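Local coordinates for vacuolar protein sorting-associated protein IST1 (PDB 3GGY) that regulates recruitment of the ATPase VPS4 to the ESCRT-III complex during late cargo sorting at the multivesicular body, at residues H54-E68 and K158-Y172. Numbering follows the deposited sequence.
Sequences HYRVETLIHDDIHIE and KCSPSVPKEELVDLY
The ring of Y172 takes I61 CG1 over the centre of one face, 3.7 Å from the ring centroid and almost on its normal, while D64 OD2 and L60 approach its edge. At the H54 ring, V169 CG1 makes a CH-pi contact over one face, offset toward the rim, and the E166 carboxylate meets the edge. Both rings belong to a knobs-into-holes crossing in the ESCRT-III-like N-terminal helical domain of IST1, where the 166-172 turns of helix 166-179 cross the 54-68 part of the long helix 50-82 at 97°; the hairpin partner of helix 50-82 is helix 8-46. V169 fills the hole formed by H54, V57, E58 and I61; Y172 fills the next, its CB 3.5 Å from V57 CG1.

This crossing illustrates how a tyrosine can combine packing with polar bonding. Y172 OH donates to the anti lone pair of D64 OD2 at 2.7 Å and accepts from a water that also donates to I61 O. The same D64 oxygen forms a salt bridge with R38 of helix 8-46, tying three helices together. A phenylalanine in place of Y172 would probably leave D64 OD2 without this donor and the water without one acceptor.

Ahead of helix 166-179, P164 touches I61 CD1 and P161 CB lies against I65 CD1 at 3.8 Å. Earlier still, K158 stretches alongside I65 and bends at its last torsion (chi4 -58°), bringing NZ to E68 OE1, 3.1 Å away, from above the carboxylate plane. At the other end, H54 NE2 donates to the syn lone pair of E166 OE2 at 2.8 Å, that oxygen lying 26° out of the imidazole plane.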
ATOM      1  N   HIS A  54       9.309 -20.371   8.706  1.00 15.29           N
ATOM      2  CA  HIS A  54       9.532 -19.973   7.322  1.00 17.19           C
ATOM      3  C   HIS A  54       8.251 -19.404   6.727  1.00 16.35           C
ATOM      4  O   HIS A  54       8.256 -18.322   6.142  1.00 15.66           O
ATOM      5  CB  HIS A  54       9.993 -21.177   6.498  1.00 19.22           C
ATOM      6  CG  HIS A  54      10.529 -20.818   5.148  1.00 23.51           C
ATOM      7  ND1 HIS A  54       9.717 -20.494   4.084  1.00 25.79           N
ATOM      8  CD2 HIS A  54      11.802 -20.716   4.695  1.00 25.12           C
ATOM      9  CE1 HIS A  54      10.465 -20.211   3.032  1.00 26.74           C
ATOM     10  NE2 HIS A  54      11.734 -20.337   3.377  1.00 26.22           N
ATOM     11  N   TYR A  55       7.158 -20.143   6.876  1.00 15.76           N
ATOM     12  CA  TYR A  55       5.865 -19.708   6.357  1.00 16.40           C
ATOM     13  C   TYR A  55       5.469 -18.365   6.956  1.00 14.75           C
ATOM     14  O   TYR A  55       4.960 -17.487   6.257  1.00 14.62           O
ATOM     15  CB  TYR A  55       4.784 -20.740   6.693  1.00 19.84           C
ATOM     16  CG  TYR A  55       4.859 -22.026   5.899  1.00 26.23           C
ATOM     17  CD1 TYR A  55       4.309 -23.207   6.401  1.00 28.88           C
ATOM     18  CD2 TYR A  55       5.441 -22.058   4.632  1.00 28.01           C
ATOM     19  CE1 TYR A  55       4.337 -24.388   5.660  1.00 30.43           C
ATOM     20  CE2 TYR A  55       5.472 -23.233   3.882  1.00 30.64           C
ATOM     21  CZ  TYR A  55       4.917 -24.392   4.403  1.00 31.09           C
ATOM     22  OH  TYR A  55       4.926 -25.553   3.664  1.00 32.97           O
ATOM     23  N   ARG A  56       5.712 -18.209   8.253  1.00 13.02           N
ATOM     24  CA  ARG A  56       5.346 -16.983   8.950  1.00 13.25           C
ATOM     25  C   ARG A  56       6.154 -15.798   8.445  1.00 12.68           C
ATOM     26  O   ARG A  56       5.643 -14.678   8.350  1.00 11.39           O
ATOM     27  CB  ARG A  56       5.553 -17.148  10.454  1.00 16.63           C
ATOM     28  CG  ARG A  56       4.760 -16.162  11.281  1.00 22.88           C
ATOM     29  CD  ARG A  56       3.268 -16.454  11.158  1.00 26.34           C
ATOM     30  NE  ARG A  56       2.706 -16.938  12.413  1.00 31.74           N
ATOM     31  CZ  ARG A  56       2.435 -16.161  13.455  1.00 32.27           C
ATOM     32  NH1 ARG A  56       2.673 -14.859  13.389  1.00 34.61           N
ATOM     33  NH2 ARG A  56       1.929 -16.687  14.561  1.00 35.99           N
ATOM     34  N   VAL A  57       7.422 -16.042   8.127  1.00 11.40           N
ATOM     35  CA  VAL A  57       8.275 -14.979   7.615  1.00 11.25           C
ATOM     36  C   VAL A  57       7.807 -14.557   6.223  1.00 12.24           C
ATOM     37  O   VAL A  57       7.789 -13.370   5.898  1.00 11.59           O
ATOM     38  CB  VAL A  57       9.749 -15.433   7.574  1.00 10.48           C
ATOM     39  CG1 VAL A  57      10.590 -14.454   6.774  1.00 12.08           C
ATOM     40  CG2 VAL A  57      10.272 -15.532   8.999  1.00 12.24           C
ATOM     41  N   GLU A  58       7.417 -15.522   5.400  1.00 12.97           N
ATOM     42  CA  GLU A  58       6.938 -15.186   4.064  1.00 13.95           C
ATOM     43  C   GLU A  58       5.747 -14.235   4.167  1.00 13.89           C
ATOM     44  O   GLU A  58       5.641 -13.274   3.408  1.00 14.51           O
ATOM     45  CB  GLU A  58       6.547 -16.458   3.313  1.00 16.58           C
ATOM     46  CG  GLU A  58       7.716 -17.422   3.152  1.00 22.49           C
ATOM     47  CD  GLU A  58       7.358 -18.668   2.375  1.00 28.23           C
ATOM     48  OE1 GLU A  58       6.404 -19.369   2.778  1.00 30.31           O
ATOM     49  OE2 GLU A  58       8.039 -18.950   1.362  1.00 33.42           O
ATOM     50  N   THR A  59       4.860 -14.499   5.120  1.00 13.13           N
ATOM     51  CA  THR A  59       3.682 -13.667   5.327  1.00 13.28           C
ATOM     52  C   THR A  59       4.105 -12.292   5.838  1.00 12.49           C
ATOM     53  O   THR A  59       3.588 -11.266   5.398  1.00 13.16           O
ATOM     54  CB  THR A  59       2.731 -14.322   6.348  1.00 14.45           C
ATOM     55  OG1 THR A  59       2.315 -15.602   5.855  1.00 17.47           O
ATOM     56  CG2 THR A  59       1.504 -13.453   6.577  1.00 14.94           C
ATOM     57  N   LEU A  60       5.055 -12.280   6.766  1.00  9.27           N
ATOM     58  CA  LEU A  60       5.556 -11.030   7.334  1.00 10.08           C
ATOM     59  C   LEU A  60       6.164 -10.136   6.252  1.00  9.02           C
ATOM     60  O   LEU A  60       5.987  -8.916   6.261  1.00 11.93           O
ATOM     61  CB  LEU A  60       6.607 -11.343   8.407  1.00 11.92           C
ATOM     62  CG  LEU A  60       7.374 -10.176   9.036  1.00 13.53           C
ATOM     63  CD1 LEU A  60       6.406  -9.170   9.645  1.00 15.10           C
ATOM     64  CD2 LEU A  60       8.321 -10.721  10.099  1.00 14.72           C
ATOM     65  N   ILE A  61       6.896 -10.744   5.322  1.00  9.70           N
ATOM     66  CA  ILE A  61       7.513  -9.996   4.234  1.00  9.49           C
ATOM     67  C   ILE A  61       6.436  -9.275   3.441  1.00  9.71           C
ATOM     68  O   ILE A  61       6.579  -8.095   3.115  1.00  9.44           O
ATOM     69  CB  ILE A  61       8.312 -10.942   3.314  1.00 10.23           C
ATOM     70  CG1 ILE A  61       9.583 -11.382   4.046  1.00 10.50           C
ATOM     71  CG2 ILE A  61       8.671 -10.249   2.000  1.00 11.77           C
ATOM     72  CD1 ILE A  61      10.355 -12.485   3.353  1.00 12.49           C
ATOM     73  N   HIS A  62       5.353  -9.981   3.137  1.00 10.90           N
ATOM     74  CA  HIS A  62       4.266  -9.361   2.397  1.00 13.13           C
ATOM     75  C   HIS A  62       3.600  -8.284   3.249  1.00 11.29           C
ATOM     76  O   HIS A  62       3.232  -7.225   2.738  1.00 12.22           O
ATOM     77  CB  HIS A  62       3.238 -10.404   1.963  1.00 14.00           C
ATOM     78  CG  HIS A  62       2.051  -9.812   1.271  1.00 19.89           C
ATOM     79  ND1 HIS A  62       1.024  -9.193   1.951  1.00 24.47           N
ATOM     80  CD2 HIS A  62       1.762  -9.687  -0.046  1.00 21.27           C
ATOM     81  CE1 HIS A  62       0.153  -8.711   1.083  1.00 23.94           C
ATOM     82  NE2 HIS A  62       0.577  -8.996  -0.136  1.00 25.34           N
ATOM     83  N   ASP A  63       3.451  -8.544   4.544  1.00 10.91           N
ATOM     84  CA  ASP A  63       2.838  -7.563   5.436  1.00 11.20           C
ATOM     85  C   ASP A  63       3.636  -6.260   5.452  1.00  8.97           C
ATOM     86  O   ASP A  63       3.051  -5.177   5.452  1.00  9.35           O
ATOM     87  CB  ASP A  63       2.723  -8.106   6.867  1.00 14.21           C
ATOM     88  CG  ASP A  63       1.707  -9.235   6.991  1.00 18.68           C
ATOM     89  OD1 ASP A  63       0.793  -9.318   6.148  1.00 20.29           O
ATOM     90  OD2 ASP A  63       1.819 -10.029   7.949  1.00 21.35           O
ATOM     91  N   ASP A  64       4.966  -6.362   5.478  1.00  9.93           N
ATOM     92  CA  ASP A  64       5.818  -5.176   5.486  1.00  8.83           C
ATOM     93  C   ASP A  64       5.708  -4.400   4.173  1.00  9.44           C
ATOM     94  O   ASP A  64       5.698  -3.169   4.170  1.00  9.30           O
ATOM     95  CB  ASP A  64       7.282  -5.550   5.739  1.00 10.18           C
ATOM     96  CG  ASP A  64       7.569  -5.849   7.204  1.00 12.86           C
ATOM     97  OD1 ASP A  64       6.751  -5.468   8.075  1.00 12.22           O
ATOM     98  OD2 ASP A  64       8.632  -6.450   7.478  1.00 13.71           O
ATOM     99  N   ILE A  65       5.626  -5.118   3.058  1.00  8.61           N
ATOM    100  CA  ILE A  65       5.497  -4.468   1.756  1.00  8.83           C
ATOM    101  C   ILE A  65       4.153  -3.734   1.688  1.00  8.33           C
ATOM    102  O   ILE A  65       4.060  -2.623   1.160  1.00  8.46           O
ATOM    103  CB  ILE A  65       5.590  -5.509   0.609  1.00  9.98           C
ATOM    104  CG1 ILE A  65       7.019  -6.055   0.524  1.00 12.46           C
ATOM    105  CG2 ILE A  65       5.201  -4.862  -0.725  1.00 12.00           C
ATOM    106  CD1 ILE A  65       7.163  -7.248  -0.388  1.00 11.14           C
ATOM    107  N   HIS A  66       3.114  -4.352   2.238  1.00  7.68           N
ATOM    108  CA  HIS A  66       1.791  -3.745   2.231  1.00  8.57           C
ATOM    109  C   HIS A  66       1.784  -2.477   3.077  1.00  8.23           C
ATOM    110  O   HIS A  66       1.129  -1.501   2.736  1.00  8.35           O
ATOM    111  CB  HIS A  66       0.748  -4.724   2.761  1.00  8.39           C
ATOM    112  CG  HIS A  66      -0.661  -4.265   2.553  1.00 10.28           C
ATOM    113  ND1 HIS A  66      -1.260  -4.247   1.310  1.00 10.79           N
ATOM    114  CD2 HIS A  66      -1.584  -3.795   3.424  1.00 11.53           C
ATOM    115  CE1 HIS A  66      -2.495  -3.788   1.427  1.00 12.90           C
ATOM    116  NE2 HIS A  66      -2.716  -3.507   2.700  1.00 11.11           N
ATOM    117  N   ILE A  67       2.513  -2.487   4.189  1.00  7.21           N
ATOM    118  CA  ILE A  67       2.573  -1.293   5.025  1.00  8.90           C
ATOM    119  C   ILE A  67       3.245  -0.167   4.236  1.00  8.52           C
ATOM    120  O   ILE A  67       2.827   0.983   4.314  1.00  9.79           O
ATOM    121  CB  ILE A  67       3.360  -1.564   6.327  1.00  9.51           C
ATOM    122  CG1 ILE A  67       2.517  -2.439   7.259  1.00 11.06           C
ATOM    123  CG2 ILE A  67       3.720  -0.246   7.002  1.00 11.00           C
ATOM    124  CD1 ILE A  67       3.303  -3.051   8.401  1.00 13.36           C
ATOM    125  N   GLU A  68       4.277  -0.505   3.463  1.00  9.49           N
ATOM    126  CA  GLU A  68       4.965   0.492   2.649  1.00 10.25           C
ATOM    127  C   GLU A  68       3.978   1.065   1.629  1.00 10.07           C
ATOM    128  O   GLU A  68       3.994   2.260   1.338  1.00  9.82           O
ATOM    129  CB  GLU A  68       6.146  -0.139   1.917  1.00 13.35           C
ATOM    130  CG  GLU A  68       7.189  -0.729   2.847  1.00 16.63           C
ATOM    131  CD  GLU A  68       8.391  -1.281   2.103  1.00 22.31           C
ATOM    132  OE1 GLU A  68       8.192  -2.043   1.131  1.00 25.46           O
ATOM    133  OE2 GLU A  68       9.532  -0.958   2.497  1.00 26.56           O
ATOM    134  N   LYS A 158       4.079  -3.279  -5.237  1.00 13.92           N
ATOM    135  CA  LYS A 158       3.694  -3.420  -3.846  1.00 14.05           C
ATOM    136  C   LYS A 158       2.290  -3.998  -3.722  1.00 14.18           C
ATOM    137  O   LYS A 158       1.943  -4.562  -2.690  1.00 16.69           O
ATOM    138  CB  LYS A 158       3.798  -2.073  -3.131  1.00 13.36           C
ATOM    139  CG  LYS A 158       5.219  -1.522  -3.132  1.00 17.68           C
ATOM    140  CD  LYS A 158       5.406  -0.419  -2.108  1.00 20.08           C
ATOM    141  CE  LYS A 158       6.846   0.068  -2.104  1.00 21.88           C
ATOM    142  NZ  LYS A 158       7.812  -1.034  -1.824  1.00 25.70           N
ATOM    143  N   CYS A 159       1.483  -3.865  -4.772  1.00 13.74           N
ATOM    144  CA  CYS A 159       0.138  -4.426  -4.741  1.00 14.30           C
ATOM    145  C   CYS A 159       0.238  -5.913  -5.042  1.00 14.46           C
ATOM    146  O   CYS A 159      -0.522  -6.720  -4.513  1.00 16.47           O
ATOM    147  CB  CYS A 159      -0.762  -3.762  -5.785  1.00 13.10           C
ATOM    148  SG  CYS A 159      -1.348  -2.132  -5.310  1.00 12.54           S
ATOM    149  N   SER A 160       1.193  -6.268  -5.897  1.00 17.99           N
ATOM    150  CA  SER A 160       1.401  -7.658  -6.271  1.00 20.76           C
ATOM    151  C   SER A 160       2.885  -7.992  -6.234  1.00 22.24           C
ATOM    152  O   SER A 160       3.521  -8.148  -7.276  1.00 22.96           O
ATOM    153  CB  SER A 160       0.849  -7.905  -7.674  1.00 20.09           C
ATOM    154  OG  SER A 160      -0.511  -7.508  -7.752  1.00 22.03           O
ATOM    155  N   PRO A 161       3.459  -8.103  -5.028  1.00 23.26           N
ATOM    156  CA  PRO A 161       4.884  -8.420  -4.904  1.00 24.83           C
ATOM    157  C   PRO A 161       5.226  -9.818  -5.406  1.00 27.09           C
ATOM    158  O   PRO A 161       4.423 -10.747  -5.294  1.00 27.48           O
ATOM    159  CB  PRO A 161       5.149  -8.245  -3.408  1.00 24.51           C
ATOM    160  CG  PRO A 161       3.817  -8.564  -2.784  1.00 24.72           C
ATOM    161  CD  PRO A 161       2.852  -7.866  -3.707  1.00 22.60           C
ATOM    162  N   SER A 162       6.417  -9.957  -5.977  1.00 29.68           N
ATOM    163  CA  SER A 162       6.869 -11.245  -6.488  1.00 32.20           C
ATOM    164  C   SER A 162       7.190 -12.162  -5.313  1.00 33.29           C
ATOM    165  O   SER A 162       7.333 -11.699  -4.177  1.00 32.66           O
ATOM    166  CB  SER A 162       8.106 -11.058  -7.370  1.00 33.77           C
ATOM    167  OG  SER A 162       9.136 -10.379  -6.672  1.00 37.49           O
ATOM    168  N   VAL A 163       7.291 -13.460  -5.582  1.00 33.44           N
ATOM    169  CA  VAL A 163       7.587 -14.430  -4.531  1.00 34.12           C
ATOM    170  C   VAL A 163       8.878 -14.066  -3.811  1.00 31.72           C
ATOM    171  O   VAL A 163       9.889 -13.758  -4.445  1.00 33.01           O
ATOM    172  CB  VAL A 163       7.726 -15.852  -5.109  1.00 34.74           C
ATOM    173  CG1 VAL A 163       7.998 -16.847  -3.988  1.00 36.27           C
ATOM    174  CG2 VAL A 163       6.453 -16.234  -5.852  1.00 36.42           C
ATOM    175  N   PRO A 164       8.860 -14.085  -2.469  1.00 30.94           N
ATOM    176  CA  PRO A 164      10.077 -13.744  -1.731  1.00 30.04           C
ATOM    177  C   PRO A 164      11.146 -14.793  -1.986  1.00 29.79           C
ATOM    178  O   PRO A 164      10.873 -15.992  -1.910  1.00 29.91           O
ATOM    179  CB  PRO A 164       9.616 -13.751  -0.272  1.00 29.48           C
ATOM    180  CG  PRO A 164       8.150 -13.460  -0.367  1.00 31.43           C
ATOM    181  CD  PRO A 164       7.735 -14.294  -1.545  1.00 30.31           C
ATOM    182  N   LYS A 165      12.354 -14.346  -2.301  1.00 29.43           N
ATOM    183  CA  LYS A 165      13.443 -15.281  -2.535  1.00 30.85           C
ATOM    184  C   LYS A 165      13.966 -15.757  -1.187  1.00 29.83           C
ATOM    185  O   LYS A 165      13.865 -15.042  -0.186  1.00 28.88           O
ATOM    186  CB  LYS A 165      14.556 -14.620  -3.349  1.00 33.50           C
ATOM    187  CG  LYS A 165      14.963 -13.235  -2.884  1.00 36.25           C
ATOM    188  CD  LYS A 165      15.808 -12.552  -3.953  1.00 38.88           C
ATOM    189  CE  LYS A 165      15.046 -12.450  -5.270  1.00 41.39           C
ATOM    190  NZ  LYS A 165      15.879 -11.888  -6.370  1.00 42.43           N
ATOM    191  N   GLU A 166      14.510 -16.969  -1.161  1.00 28.70           N
ATOM    192  CA  GLU A 166      15.027 -17.541   0.074  1.00 28.61           C
ATOM    193  C   GLU A 166      16.063 -16.661   0.759  1.00 27.23           C
ATOM    194  O   GLU A 166      16.194 -16.692   1.984  1.00 26.59           O
ATOM    195  CB  GLU A 166      15.613 -18.930  -0.190  1.00 30.91           C
ATOM    196  CG  GLU A 166      14.564 -19.994  -0.471  1.00 35.69           C
ATOM    197  CD  GLU A 166      13.498 -20.058   0.610  1.00 38.15           C
ATOM    198  OE1 GLU A 166      12.703 -19.103   0.721  1.00 41.22           O
ATOM    199  OE2 GLU A 166      13.458 -21.062   1.354  1.00 40.43           O
ATOM    200  N   GLU A 167      16.791 -15.874  -0.026  1.00 25.74           N
ATOM    201  CA  GLU A 167      17.807 -14.988   0.533  1.00 24.03           C
ATOM    202  C   GLU A 167      17.167 -13.943   1.444  1.00 21.96           C
ATOM    203  O   GLU A 167      17.719 -13.600   2.491  1.00 20.14           O
ATOM    204  CB  GLU A 167      18.587 -14.287  -0.583  1.00 28.82           C
ATOM    205  CG  GLU A 167      19.179 -15.226  -1.625  1.00 32.55           C
ATOM    206  CD  GLU A 167      18.176 -15.622  -2.695  1.00 35.19           C
ATOM    207  OE1 GLU A 167      17.733 -14.729  -3.447  1.00 39.09           O
ATOM    208  OE2 GLU A 167      17.830 -16.819  -2.787  1.00 36.73           O
ATOM    209  N   LEU A 168      16.003 -13.437   1.043  1.00 19.25           N
ATOM    210  CA  LEU A 168      15.301 -12.432   1.836  1.00 17.84           C
ATOM    211  C   LEU A 168      14.674 -13.059   3.075  1.00 16.11           C
ATOM    212  O   LEU A 168      14.639 -12.443   4.138  1.00 15.92           O
ATOM    213  CB  LEU A 168      14.222 -11.741   0.997  1.00 17.70           C
ATOM    214  CG  LEU A 168      13.445 -10.627   1.707  1.00 18.57           C
ATOM    215  CD1 LEU A 168      14.400  -9.557   2.197  1.00 19.64           C
ATOM    216  CD2 LEU A 168      12.428 -10.032   0.755  1.00 19.00           C
ATOM    217  N   VAL A 169      14.166 -14.282   2.938  1.00 15.20           N
ATOM    218  CA  VAL A 169      13.578 -14.966   4.077  1.00 15.43           C
ATOM    219  C   VAL A 169      14.686 -15.195   5.104  1.00 15.64           C
ATOM    220  O   VAL A 169      14.485 -14.969   6.300  1.00 14.74           O
ATOM    221  CB  VAL A 169      12.967 -16.323   3.674  1.00 17.11           C
ATOM    222  CG1 VAL A 169      12.513 -17.087   4.912  1.00 16.92           C
ATOM    223  CG2 VAL A 169      11.786 -16.096   2.749  1.00 16.06           C
ATOM    224  N   ASP A 170      15.854 -15.632   4.636  1.00 16.11           N
ATOM    225  CA  ASP A 170      16.979 -15.870   5.537  1.00 17.53           C
ATOM    226  C   ASP A 170      17.387 -14.579   6.227  1.00 15.12           C
ATOM    227  O   ASP A 170      17.720 -14.577   7.412  1.00 16.31           O
ATOM    228  CB  ASP A 170      18.192 -16.430   4.784  1.00 19.13           C
ATOM    229  CG  ASP A 170      17.995 -17.862   4.342  1.00 25.00           C
ATOM    230  OD1 ASP A 170      17.120 -18.549   4.914  1.00 24.63           O
ATOM    231  OD2 ASP A 170      18.728 -18.304   3.429  1.00 27.62           O
ATOM    232  N   LEU A 171      17.359 -13.478   5.483  1.00 14.51           N
ATOM    233  CA  LEU A 171      17.727 -12.191   6.048  1.00 14.55           C
ATOM    234  C   LEU A 171      16.742 -11.815   7.151  1.00 13.55           C
ATOM    235  O   LEU A 171      17.146 -11.348   8.212  1.00 13.96           O
ATOM    236  CB  LEU A 171      17.738 -11.110   4.960  1.00 16.32           C
ATOM    237  CG  LEU A 171      18.122  -9.706   5.430  1.00 19.55           C
ATOM    238  CD1 LEU A 171      19.524  -9.732   6.019  1.00 21.68           C
ATOM    239  CD2 LEU A 171      18.058  -8.733   4.257  1.00 21.65           C
ATOM    240  N   TYR A 172      15.450 -12.023   6.906  1.00 13.48           N
ATOM    241  CA  TYR A 172      14.440 -11.713   7.916  1.00 12.49           C
ATOM    242  C   TYR A 172      14.638 -12.562   9.175  1.00 13.58           C
ATOM    243  O   TYR A 172      14.500 -12.072  10.300  1.00 13.30           O
ATOM    244  CB  TYR A 172      13.034 -11.959   7.363  1.00 12.17           C
ATOM    245  CG  TYR A 172      12.331 -10.706   6.896  1.00 12.37           C
ATOM    246  CD1 TYR A 172      12.866  -9.920   5.875  1.00 13.72           C
ATOM    247  CD2 TYR A 172      11.129 -10.300   7.481  1.00 14.30           C
ATOM    248  CE1 TYR A 172      12.220  -8.756   5.450  1.00 13.71           C
ATOM    249  CE2 TYR A 172      10.475  -9.139   7.061  1.00 12.01           C
ATOM    250  CZ  TYR A 172      11.027  -8.376   6.050  1.00 12.63           C
ATOM    251  OH  TYR A 172      10.394  -7.224   5.647  1.00 13.90           O
TER
HETATM  252  O   HOH W   1       9.305  -7.055   2.944  1.00 24.88           O
HETATM  253  O   HOH W   2      -1.474  -7.363  -2.097  1.00 30.68           O
HETATM  254  O   HOH W   3       0.166  -5.450  -0.749  1.00 18.18           O